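Local coordinates for protein putative regulator of transfer genes ArtA (Staphylococcus aureus subsp. aureus USA300, PDB 3GXQ) that binds DNA through a ribbon-helix-helix motif and acts as a plasmid-encoded master regulator of plasmid transmission genes, at residues D24-Y29 with D36-A41. Numbering follows the deposited sequence.
With nucleotides of chain D.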
ATOM      1  N   ASP B  24      -0.151  11.439   4.681  1.00 30.10           N
ATOM      2  CA  ASP B  24       0.306  12.056   5.927  1.00 30.51           C
ATOM      3  C   ASP B  24       0.201  11.033   7.048  1.00 30.68           C
ATOM      4  O   ASP B  24       1.011  11.039   7.984  1.00 31.48           O
ATOM      5  CB  ASP B  24      -0.544  13.282   6.298  1.00 29.92           C
ATOM      6  CG  ASP B  24      -0.398  14.403   5.304  1.00 29.73           C
ATOM      7  OD1 ASP B  24       0.737  14.653   4.850  1.00 34.33           O
ATOM      8  OD2 ASP B  24      -1.407  15.047   4.970  1.00 31.72           O
ATOM      9  N   GLU B  25      -0.790  10.149   6.950  1.00 30.03           N
ATOM     10  CA  GLU B  25      -0.996   9.141   7.983  1.00 29.65           C
ATOM     11  C   GLU B  25      -0.013   8.006   7.874  1.00 28.30           C
ATOM     12  O   GLU B  25       0.379   7.420   8.887  1.00 28.01           O
ATOM     13  CB  GLU B  25      -2.418   8.606   7.923  1.00 32.73           C
ATOM     14  CG  GLU B  25      -3.384   9.326   8.840  1.00 34.20           C
ATOM     15  CD  GLU B  25      -4.827   9.095   8.441  1.00 38.49           C
ATOM     16  OE1 GLU B  25      -5.182   7.938   8.131  1.00 40.03           O
ATOM     17  OE2 GLU B  25      -5.611  10.070   8.444  1.00 41.57           O
ATOM     18  N   ILE B  26       0.390   7.689   6.646  1.00 27.36           N
ATOM     19  CA  ILE B  26       1.360   6.620   6.446  1.00 25.11           C
ATOM     20  C   ILE B  26       2.695   7.167   6.931  1.00 24.62           C
ATOM     21  O   ILE B  26       3.484   6.453   7.537  1.00 25.35           O
ATOM     22  CB  ILE B  26       1.458   6.195   4.962  1.00 24.99           C
ATOM     23  CG1 ILE B  26       0.099   5.649   4.488  1.00 23.68           C
ATOM     24  CG2 ILE B  26       2.526   5.118   4.804  1.00 22.90           C
ATOM     25  CD1 ILE B  26       0.030   5.365   3.014  1.00 21.62           C
ATOM     26  N   ILE B  27       2.927   8.450   6.680  1.00 23.98           N
ATOM     27  CA  ILE B  27       4.159   9.102   7.096  1.00 26.58           C
ATOM     28  C   ILE B  27       4.246   9.205   8.630  1.00 29.44           C
ATOM     29  O   ILE B  27       5.309   8.955   9.216  1.00 29.37           O
ATOM     30  CB  ILE B  27       4.286  10.493   6.469  1.00 26.94           C
ATOM     31  CG1 ILE B  27       4.639  10.355   4.979  1.00 25.01           C
ATOM     32  CG2 ILE B  27       5.322  11.307   7.222  1.00 28.08           C
ATOM     33  CD1 ILE B  27       4.634  11.687   4.227  1.00 21.64           C
ATOM     34  N   LYS B  28       3.145   9.558   9.286  1.00 28.67           N
ATOM     35  CA  LYS B  28       3.171   9.651  10.735  1.00 29.73           C
ATOM     36  C   LYS B  28       3.501   8.274  11.306  1.00 29.11           C
ATOM     37  O   LYS B  28       4.225   8.179  12.283  1.00 28.23           O
ATOM     38  CB  LYS B  28       1.827  10.144  11.274  1.00 33.82           C
ATOM     39  CG  LYS B  28       1.762  10.254  12.796  1.00 39.23           C
ATOM     40  CD  LYS B  28       0.496  10.976  13.237  1.00 42.81           C
ATOM     41  CE  LYS B  28       0.468  12.419  12.729  1.00 43.25           C
ATOM     42  NZ  LYS B  28       1.455  13.311  13.418  1.00 44.71           N
ATOM     43  N   TYR B  29       2.985   7.208  10.691  1.00 29.21           N
ATOM     44  CA  TYR B  29       3.262   5.840  11.155  1.00 28.55           C
ATOM     45  C   TYR B  29       4.735   5.488  10.914  1.00 26.82           C
ATOM     46  O   TYR B  29       5.367   4.819  11.725  1.00 27.51           O
ATOM     47  CB  TYR B  29       2.376   4.824  10.415  1.00 30.10           C
ATOM     48  CG  TYR B  29       2.592   3.371  10.833  1.00 30.98           C
ATOM     49  CD1 TYR B  29       1.843   2.798  11.858  1.00 32.46           C
ATOM     50  CD2 TYR B  29       3.565   2.583  10.223  1.00 32.70           C
ATOM     51  CE1 TYR B  29       2.060   1.476  12.265  1.00 33.49           C
ATOM     52  CE2 TYR B  29       3.793   1.261  10.623  1.00 32.61           C
ATOM     53  CZ  TYR B  29       3.038   0.713  11.645  1.00 35.28           C
ATOM     54  OH  TYR B  29       3.272  -0.592  12.055  1.00 38.04           O
ATOM     55  N   ASP B  36      11.060   6.831   9.686  1.00 23.56           N
ATOM     56  CA  ASP B  36      10.619   7.583   8.523  1.00 21.24           C
ATOM     57  C   ASP B  36      10.743   6.862   7.184  1.00 19.78           C
ATOM     58  O   ASP B  36      10.652   7.490   6.146  1.00 16.90           O
ATOM     59  CB  ASP B  36      11.350   8.933   8.479  1.00 21.54           C
ATOM     60  CG  ASP B  36      10.455  10.064   8.001  1.00 24.20           C
ATOM     61  OD1 ASP B  36       9.233   9.828   7.902  1.00 27.35           O
ATOM     62  OD2 ASP B  36      10.948  11.183   7.739  1.00 21.93           O
ATOM     63  N   ASN B  37      10.949   5.547   7.207  1.00 20.81           N
ATOM     64  CA  ASN B  37      11.032   4.786   5.953  1.00 22.64           C
ATOM     65  C   ASN B  37       9.591   4.518   5.510  1.00 23.06           C
ATOM     66  O   ASN B  37       8.975   3.534   5.920  1.00 23.21           O
ATOM     67  CB  ASN B  37      11.761   3.448   6.139  1.00 21.92           C
ATOM     68  CG  ASN B  37      11.935   2.704   4.824  1.00 24.42           C
ATOM     69  OD1 ASN B  37      11.103   2.842   3.920  1.00 25.54           O
ATOM     70  ND2 ASN B  37      13.007   1.912   4.705  1.00 21.35           N
ATOM     71  N   VAL B  38       9.059   5.421   4.695  1.00 23.25           N
ATOM     72  CA  VAL B  38       7.685   5.337   4.214  1.00 23.63           C
ATOM     73  C   VAL B  38       7.350   4.026   3.525  1.00 24.18           C
ATOM     74  O   VAL B  38       6.278   3.469   3.751  1.00 24.03           O
ATOM     75  CB  VAL B  38       7.359   6.509   3.260  1.00 24.03           C
ATOM     76  CG1 VAL B  38       5.977   6.344   2.677  1.00 21.02           C
ATOM     77  CG2 VAL B  38       7.466   7.818   4.021  1.00 22.15           C
ATOM     78  N   SER B  39       8.259   3.539   2.683  1.00 24.10           N
ATOM     79  CA  SER B  39       8.059   2.270   1.979  1.00 24.36           C
ATOM     80  C   SER B  39       7.837   1.120   2.970  1.00 26.24           C
ATOM     81  O   SER B  39       6.953   0.279   2.771  1.00 26.81           O
ATOM     82  CB  SER B  39       9.281   1.938   1.104  1.00 22.42           C
ATOM     83  OG  SER B  39       9.453   2.881   0.053  1.00 22.86           O
ATOM     84  N   GLN B  40       8.644   1.075   4.031  1.00 27.33           N
ATOM     85  CA  GLN B  40       8.522   0.013   5.025  1.00 28.64           C
ATOM     86  C   GLN B  40       7.214   0.127   5.811  1.00 27.99           C
ATOM     87  O   GLN B  40       6.612  -0.878   6.166  1.00 29.61           O
ATOM     88  CB  GLN B  40       9.720   0.044   5.975  1.00 31.96           C
ATOM     89  CG  GLN B  40       9.637  -0.910   7.164  1.00 34.75           C
ATOM     90  CD  GLN B  40      10.967  -1.055   7.894  1.00 40.89           C
ATOM     91  OE1 GLN B  40      11.013  -1.528   9.033  1.00 43.01           O
ATOM     92  NE2 GLN B  40      12.060  -0.663   7.233  1.00 42.25           N
ATOM     93  N   ALA B  41       6.780   1.352   6.080  1.00 26.99           N
ATOM     94  CA  ALA B  41       5.536   1.579   6.797  1.00 26.93           C
ATOM     95  C   ALA B  41       4.386   1.118   5.894  1.00 28.19           C
ATOM     96  O   ALA B  41       3.458   0.461   6.354  1.00 27.48           O
ATOM     97  CB  ALA B  41       5.394   3.066   7.146  1.00 25.02           C
TER
ATOM     98  P    DT D   4      11.167   6.113   1.682  1.00 26.12           P
ATOM     99  OP1  DT D   4      11.117   6.695   3.034  1.00 23.80           O
ATOM    100  OP2  DT D   4      10.137   5.143   1.256  1.00 29.34           O
ATOM    101  O5'  DT D   4      11.130   7.312   0.652  1.00 30.20           O
ATOM    102  C5'  DT D   4      11.998   7.307  -0.459  1.00 33.93           C
ATOM    103  C4'  DT D   4      11.923   8.624  -1.182  1.00 35.98           C
ATOM    104  O4'  DT D   4      12.457   8.362  -2.496  1.00 38.45           O
ATOM    105  C3'  DT D   4      10.494   9.103  -1.415  1.00 41.00           C
ATOM    106  O3'  DT D   4      10.471  10.540  -1.470  1.00 46.06           O
ATOM    107  C2'  DT D   4      10.110   8.412  -2.712  1.00 39.16           C
ATOM    108  C1'  DT D   4      11.426   8.366  -3.468  1.00 37.77           C
ATOM    109  N1   DT D   4      11.634   7.201  -4.353  1.00 36.38           N
ATOM    110  C2   DT D   4      12.450   7.393  -5.445  1.00 36.55           C
ATOM    111  O2   DT D   4      13.008   8.449  -5.679  1.00 36.96           O
ATOM    112  N3   DT D   4      12.595   6.299  -6.258  1.00 36.52           N
ATOM    113  C4   DT D   4      12.030   5.058  -6.093  1.00 34.39           C
ATOM    114  O4   DT D   4      12.258   4.179  -6.921  1.00 34.15           O
ATOM    115  C5   DT D   4      11.189   4.913  -4.910  1.00 33.47           C
ATOM    116  C7   DT D   4      10.540   3.591  -4.633  1.00 28.63           C
ATOM    117  C6   DT D   4      11.036   5.980  -4.112  1.00 34.14           C
ATOM    118  P    DA D   3      12.994  -0.005   0.918  1.00 28.66           P
ATOM    119  OP1  DA D   3      12.673  -0.161   2.353  1.00 25.51           O
ATOM    120  OP2  DA D   3      12.058  -0.499  -0.105  1.00 30.22           O
ATOM    121  O5'  DA D   3      13.265   1.523   0.573  1.00 29.29           O
ATOM    122  C5'  DA D   3      14.339   2.210   1.193  1.00 29.46           C
ATOM    123  C4'  DA D   3      14.210   3.699   0.983  1.00 29.61           C
ATOM    124  O4'  DA D   3      14.787   4.059  -0.299  1.00 30.28           O
ATOM    125  C3'  DA D   3      12.749   4.150   0.908  1.00 29.21           C
ATOM    126  O3'  DA D   3      12.622   5.474   1.437  1.00 27.58           O
ATOM    127  C2'  DA D   3      12.445   4.061  -0.581  1.00 30.60           C
ATOM    128  C1'  DA D   3      13.770   4.496  -1.188  1.00 32.07           C
ATOM    129  N9   DA D   3      14.094   4.033  -2.539  1.00 36.41           N
ATOM    130  C8   DA D   3      13.703   2.878  -3.164  1.00 37.30           C
ATOM    131  N7   DA D   3      14.147   2.766  -4.395  1.00 38.65           N
ATOM    132  C5   DA D   3      14.884   3.923  -4.594  1.00 40.52           C
ATOM    133  C6   DA D   3      15.620   4.409  -5.703  1.00 42.33           C
ATOM    134  N6   DA D   3      15.731   3.761  -6.871  1.00 41.36           N
ATOM    135  N1   DA D   3      16.244   5.600  -5.567  1.00 41.84           N
ATOM    136  C2   DA D   3      16.132   6.252  -4.403  1.00 40.96           C
ATOM    137  N3   DA D   3      15.475   5.901  -3.296  1.00 40.73           N
ATOM    138  C4   DA D   3      14.864   4.713  -3.459  1.00 38.67           C
TER
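Ile27 and Val38 come closest in the backbone, CA to CA 5.9 Å, where helix 20-33 meets the first turn of helix 38-53, and Tyr29 and Ala41 form the next such pair. No hydrogen bond joins the two segments; the contact is mainly apolar, with the Asp36 carboxylate at its margin. Ile27 CG1 meets Val38 CG2 at 3.9 Å, while Ile26 CG2 reaches both Val38 CG1 and the Ala41 methyl. Ala41 CB lies at the edge of the Tyr29 ring, in its plane, 3.6 Å from Tyr29 CD2; the ring is brought there by CG standing anti to the backbone N (chi1 -180°). Together these residues join the two helices of the ribbon-helix-helix fold, and Ile26 also packs on Leu14 of the second subunit. The N-terminal end of helix 38-53 also binds the DNA backbone, with Val38 shared between the two contacts. One phosphate oxygen, OP1 of DT4 of chain D, accepts from Val38 N (2.9 Å). The other, OP2, accepts from both Ser39 N and Ser39 OG, the latter at 2.7 Å. Asn37, the N-cap, holds Gln40 N through OD1, with the donor above the carbonyl plane, and its ND2 donates to OP1 of DA3 of chain D (3.2 Å), tying the cap to a second phosphate.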